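Local structure of Phikz039 (Pseudomonas phage phikz, 3ZBQ) at residues A[252-255]-A[260-263]; A[195-200]-A[243-248]. The protein is a phage-encoded protein of the tubulin/FtsZ superfamily, known as PhuZ, and holds guanosine-5'-diphosphate in this structure. All coordinates share one frame; numbering follows the deposited sequence.

Interaction 1 of 2, residues A[252-255]-A[260-263]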
loop_
_atom_site.group_PDB
_atom_site.type_symbol
_atom_site.label_atom_id
_atom_site.label_comp_id
_atom_site.label_asym_id
_atom_site.label_seq_id
_atom_site.Cartn_x
_atom_site.Cartn_y
_atom_site.Cartn_z
ATOM N N ASP A 252 25.586 -0.244 17.022
ATOM C CA ASP A 252 24.382 -1.006 17.315
ATOM C C ASP A 252 23.988 -0.753 18.773
ATOM O O ASP A 252 24.551 -1.349 19.702
ATOM C CB ASP A 252 24.637 -2.488 17.040
ATOM C CG ASP A 252 23.433 -3.362 17.314
ATOM O OD1 ASP A 252 22.425 -2.858 17.855
ATOM O OD2 ASP A 252 23.500 -4.564 16.971
ATOM N N VAL A 253 23.032 0.152 18.960
ATOM C CA VAL A 253 22.514 0.495 20.285
ATOM C C VAL A 253 20.998 0.616 20.218
ATOM O O VAL A 253 20.476 1.356 19.382
ATOM C CB VAL A 253 23.083 1.830 20.789
ATOM C CG1 VAL A 253 22.505 2.180 22.165
ATOM C CG2 VAL A 253 24.602 1.785 20.835
ATOM N N SER A 254 20.294 -0.100 21.094
ATOM C CA SER A 254 18.831 -0.032 21.127
ATOM C C SER A 254 18.363 1.405 21.351
ATOM O O SER A 254 18.916 2.130 22.180
ATOM C CB SER A 254 18.264 -0.949 22.212
ATOM O OG SER A 254 16.850 -1.014 22.124
ATOM N N ILE A 255 17.349 1.817 20.602
ATOM C CA ILE A 255 16.910 3.205 20.641
ATOM C C ILE A 255 15.960 3.484 21.802
ATOM O O ILE A 255 16.231 4.343 22.637
ATOM C CB ILE A 255 16.300 3.614 19.290
ATOM C CG1 ILE A 255 17.397 3.550 18.220
ATOM C CG2 ILE A 255 15.666 4.991 19.381
ATOM C CD1 ILE A 255 16.967 3.988 16.849
ATOM N N THR A 260 10.039 -6.331 19.777
ATOM C CA THR A 260 10.984 -7.110 18.990
ATOM C C THR A 260 12.016 -6.178 18.343
ATOM O O THR A 260 11.671 -5.114 17.829
ATOM C CB THR A 260 10.261 -7.968 17.925
ATOM O OG1 THR A 260 9.591 -9.056 18.568
ATOM C CG2 THR A 260 11.240 -8.533 16.900
ATOM N N ARG A 261 13.289 -6.563 18.413
ATOM C CA ARG A 261 14.347 -5.812 17.740
ATOM C C ARG A 261 15.261 -6.784 17.000
ATOM O O ARG A 261 15.664 -7.826 17.536
ATOM C CB ARG A 261 15.151 -4.963 18.737
ATOM C CG ARG A 261 16.295 -4.146 18.101
ATOM C CD ARG A 261 16.927 -3.158 19.084
ATOM N NE ARG A 261 17.885 -2.271 18.422
ATOM C CZ ARG A 261 19.204 -2.438 18.412
ATOM N NH1 ARG A 261 19.764 -3.464 19.052
ATOM N NH2 ARG A 261 19.970 -1.569 17.765
ATOM N N THR A 262 15.584 -6.450 15.762
ATOM C CA THR A 262 16.573 -7.231 15.033
ATOM C C THR A 262 17.522 -6.271 14.324
ATOM O O THR A 262 17.120 -5.174 13.916
ATOM C CB THR A 262 15.895 -8.235 14.069
ATOM O OG1 THR A 262 16.858 -9.181 13.591
ATOM C CG2 THR A 262 15.253 -7.516 12.892
ATOM N N THR A 263 18.790 -6.656 14.210
ATOM C CA THR A 263 19.784 -5.780 13.589
ATOM C C THR A 263 20.607 -6.501 12.530
ATOM O O THR A 263 20.809 -7.717 12.608
ATOM C CB THR A 263 20.748 -5.149 14.627
ATOM O OG1 THR A 263 21.647 -6.148 15.128
ATOM C CG2 THR A 263 19.974 -4.541 15.772
HETATM O O HOH W 1 22.459 -3.934 20.412
#
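With CG of Asp252 trans to its backbone N (chi1 -180°) and the Arg261 side chain stretched out from CG to NE, the two side chains run past one another in opposite directions, and their charged ends meet as a salt bridge. Arg261 grips a single oxygen end-on with both terminal nitrogens: NH2 lies 2.8 Å from OD1 of Asp252, nearly in line with the C-O bond, and NH1 lies 3.0 Å from OD1, on the syn lone pair. OD1 stays close to the guanidinium plane, although the carboxylate plane is turned 50° from it. The other oxygen, Asp252 OD2, accepts a hydrogen bond from Thr263 OG1 (3.1 Å), which comes from above the carboxylate plane, and a second one from Tyr265 OH; together these should restrict rotation of the carboxylate. The guanidinium is sandwiched between Thr263 CG2 near the rim of one face and Ser254 CA, 3.6 Å above the centre of the other. A water accepts from Arg261 NH1 and gives a weak bond to Asp252 O. This surface contact folds the loop between strands 239-246 and 260-265 back over the second of them, the outermost strand within this chain at this end of the sheet. Asp252 also rests on Tyr246 of the neighbouring strand 239-246, while Ile255 reaches helix 230-234.

Interaction 2 of 2, residues A[195-200]-A[243-248]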
loop_
_atom_site.group_PDB
_atom_site.type_symbol
_atom_site.label_atom_id
_atom_site.label_comp_id
_atom_site.label_asym_id
_atom_site.label_seq_id
_atom_site.Cartn_x
_atom_site.Cartn_y
_atom_site.Cartn_z
ATOM N N GLN A 195 19.369 -9.864 1.951
ATOM C CA GLN A 195 19.997 -11.053 2.541
ATOM C C GLN A 195 21.532 -11.021 2.534
ATOM O O GLN A 195 22.181 -12.055 2.769
ATOM C CB GLN A 195 19.457 -12.331 1.882
ATOM C CG GLN A 195 17.954 -12.536 2.075
ATOM C CD GLN A 195 17.431 -13.771 1.370
ATOM O OE1 GLN A 195 18.190 -14.701 1.074
ATOM N NE2 GLN A 195 16.127 -13.790 1.088
ATOM N N GLU A 196 22.109 -9.837 2.314
ATOM C CA GLU A 196 23.573 -9.685 2.291
ATOM C C GLU A 196 24.195 -9.207 3.601
ATOM O O GLU A 196 25.414 -9.074 3.695
ATOM C CB GLU A 196 23.995 -8.706 1.192
ATOM C CG GLU A 196 23.624 -9.121 -0.222
ATOM C CD GLU A 196 23.831 -7.998 -1.229
ATOM O OE1 GLU A 196 24.380 -6.934 -0.851
ATOM O OE2 GLU A 196 23.432 -8.177 -2.396
ATOM N N HIS A 197 23.378 -8.933 4.609
ATOM C CA HIS A 197 23.882 -8.260 5.803
ATOM C C HIS A 197 24.208 -9.240 6.916
ATOM O O HIS A 197 23.422 -10.143 7.201
ATOM C CB HIS A 197 22.884 -7.213 6.288
ATOM C CG HIS A 197 22.367 -6.340 5.193
ATOM N ND1 HIS A 197 23.190 -5.525 4.448
ATOM C CD2 HIS A 197 21.116 -6.166 4.702
ATOM C CE1 HIS A 197 22.466 -4.878 3.548
ATOM N NE2 HIS A 197 21.203 -5.245 3.688
ATOM N N GLN A 198 25.370 -9.044 7.534
ATOM C CA GLN A 198 25.826 -9.893 8.629
ATOM C C GLN A 198 24.846 -9.846 9.779
ATOM O O GLN A 198 24.379 -8.762 10.154
ATOM C CB GLN A 198 27.190 -9.428 9.146
ATOM C CG GLN A 198 28.266 -9.367 8.088
ATOM C CD GLN A 198 28.383 -10.658 7.309
ATOM O OE1 GLN A 198 28.842 -11.677 7.831
ATOM N NE2 GLN A 198 27.951 -10.626 6.049
ATOM N N SER A 199 24.551 -11.020 10.334
ATOM C CA SER A 199 23.704 -11.162 11.519
ATOM C C SER A 199 22.228 -10.896 11.265
ATOM O O SER A 199 21.437 -10.872 12.204
ATOM C CB SER A 199 24.198 -10.287 12.679
ATOM O OG SER A 199 25.489 -10.694 13.108
ATOM N N LEU A 200 21.850 -10.698 10.009
ATOM C CA LEU A 200 20.438 -10.500 9.688
ATOM C C LEU A 200 19.930 -11.627 8.782
ATOM O O LEU A 200 20.139 -11.605 7.566
ATOM C CB LEU A 200 20.221 -9.133 9.041
ATOM C CG LEU A 200 18.760 -8.785 8.736
ATOM C CD1 LEU A 200 17.962 -8.774 10.028
ATOM C CD2 LEU A 200 18.651 -7.429 8.011
ATOM N N ALA A 243 13.610 -3.142 12.938
ATOM C CA ALA A 243 14.773 -3.714 12.261
ATOM C C ALA A 243 15.759 -2.598 11.951
ATOM O O ALA A 243 15.403 -1.617 11.310
ATOM C CB ALA A 243 14.367 -4.411 10.982
ATOM N N SER A 244 17.004 -2.759 12.380
ATOM C CA SER A 244 17.999 -1.714 12.181
ATOM C C SER A 244 19.202 -2.222 11.386
ATOM O O SER A 244 19.674 -3.338 11.606
ATOM C CB SER A 244 18.466 -1.154 13.528
ATOM O OG SER A 244 17.395 -0.593 14.268
ATOM N N LEU A 245 19.694 -1.391 10.469
ATOM C CA LEU A 245 20.946 -1.660 9.766
ATOM C C LEU A 245 22.002 -0.631 10.144
ATOM O O LEU A 245 21.722 0.564 10.152
ATOM C CB LEU A 245 20.731 -1.610 8.257
ATOM C CG LEU A 245 19.893 -2.737 7.665
ATOM C CD1 LEU A 245 19.686 -2.531 6.161
ATOM C CD2 LEU A 245 20.588 -4.053 7.919
ATOM N N TYR A 246 23.210 -1.099 10.452
ATOM C CA TYR A 246 24.343 -0.215 10.717
ATOM C C TYR A 246 25.497 -0.586 9.791
ATOM O O TYR A 246 25.709 -1.768 9.509
ATOM C CB TYR A 246 24.803 -0.362 12.169
ATOM C CG TYR A 246 23.709 -0.135 13.183
ATOM C CD1 TYR A 246 22.875 -1.182 13.579
ATOM C CD2 TYR A 246 23.508 1.118 13.747
ATOM C CE1 TYR A 246 21.867 -0.981 14.505
ATOM C CE2 TYR A 246 22.507 1.329 14.675
ATOM C CZ TYR A 246 21.688 0.278 15.047
ATOM O OH TYR A 246 20.691 0.488 15.970
ATOM N N THR A 247 26.237 0.409 9.305
ATOM C CA THR A 247 27.468 0.113 8.574
ATOM C C THR A 247 28.615 -0.031 9.565
ATOM O O THR A 247 29.643 -0.629 9.254
ATOM C CB THR A 247 27.813 1.176 7.536
ATOM O OG1 THR A 247 27.602 2.482 8.092
ATOM C CG2 THR A 247 26.950 0.996 6.275
ATOM N N ASP A 248 28.430 0.532 10.756
ATOM C CA ASP A 248 29.390 0.357 11.849
ATOM C C ASP A 248 28.736 -0.406 13.004
ATOM O O ASP A 248 27.865 0.131 13.700
ATOM C CB ASP A 248 29.895 1.716 12.334
ATOM C CG ASP A 248 30.977 1.600 13.407
ATOM O OD1 ASP A 248 31.278 0.474 13.870
ATOM O OD2 ASP A 248 31.527 2.651 13.782
#
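The type II beta turn from His197 to Leu200, in the connection between helices 175-192 and 202-209, packs against strand 239-246, next to last at one end of the mixed sheet of this tubulin-like fold, in the C-terminal family region. Leu200 N closes the turn by a backbone hydrogen bond to His197 O (3.3 Å), and the residues at its two ends both direct their side chains to Leu245. One methyl of that leucine serves both. CD2 of Leu245 sits over a face of the His197 imidazole in a CH-pi contact, 4.2 Å from the ring centroid and 27° off the ring normal; its nearest ring atom is His197 CD2, at 3.9 Å. The same Leu245 methyl meets CD2 of Leu200, also at 3.9 Å. The second branch, Leu245 CD1, lies 4.0 Å from His197 NE2, so both methyls face the imidazole. Leu245 has CG beside its backbone N and opposite the carbonyl carbon (chi1 -69°), which carries the fork of the side chain to the turn, and it crosses the His197 and Leu200 side chains at about a right angle. Ile191 and Leu192 of helix 175-192 pack on Leu245 too, and Leu200 touches Leu192, Ile205 of helix 202-209 and Thr262 of the next strand. Across the two segments the contact is made by apolar and CH-pi packing alone, between three buried residues. The ring nitrogen NE2 of His197 has its partner outside the two segments: it is hydrogen-bonded to Ile191 O near the end of helix 175-192. That bond should limit rotation of the ring and keep a face turned to Leu245, which is consistent with a partly polar ring being accommodated in a largely apolar setting.

How the interactions relate
The centres of interactions 1 and 2 lie 11 Å apart, both at one end of the mixed sheet, about 26 and 25 Å from the centre of the chain. They come in series: interaction 2 joins 195-200 to strand 239-246 and is complete before the loop of interaction 1 begins and returns onto strand 260-265. The two strands are neighbours in the sheet, probably hydrogen-bonded through Thr262 O and Ser244 N (2.9 Å), and Tyr246 OH has a weak hydrogen bond with Arg261 NH2. A buried apolar contact and an ionic one at the surface thus bind the inter-helix connection and the strand-connecting loop to adjoining strands at the sheet margin.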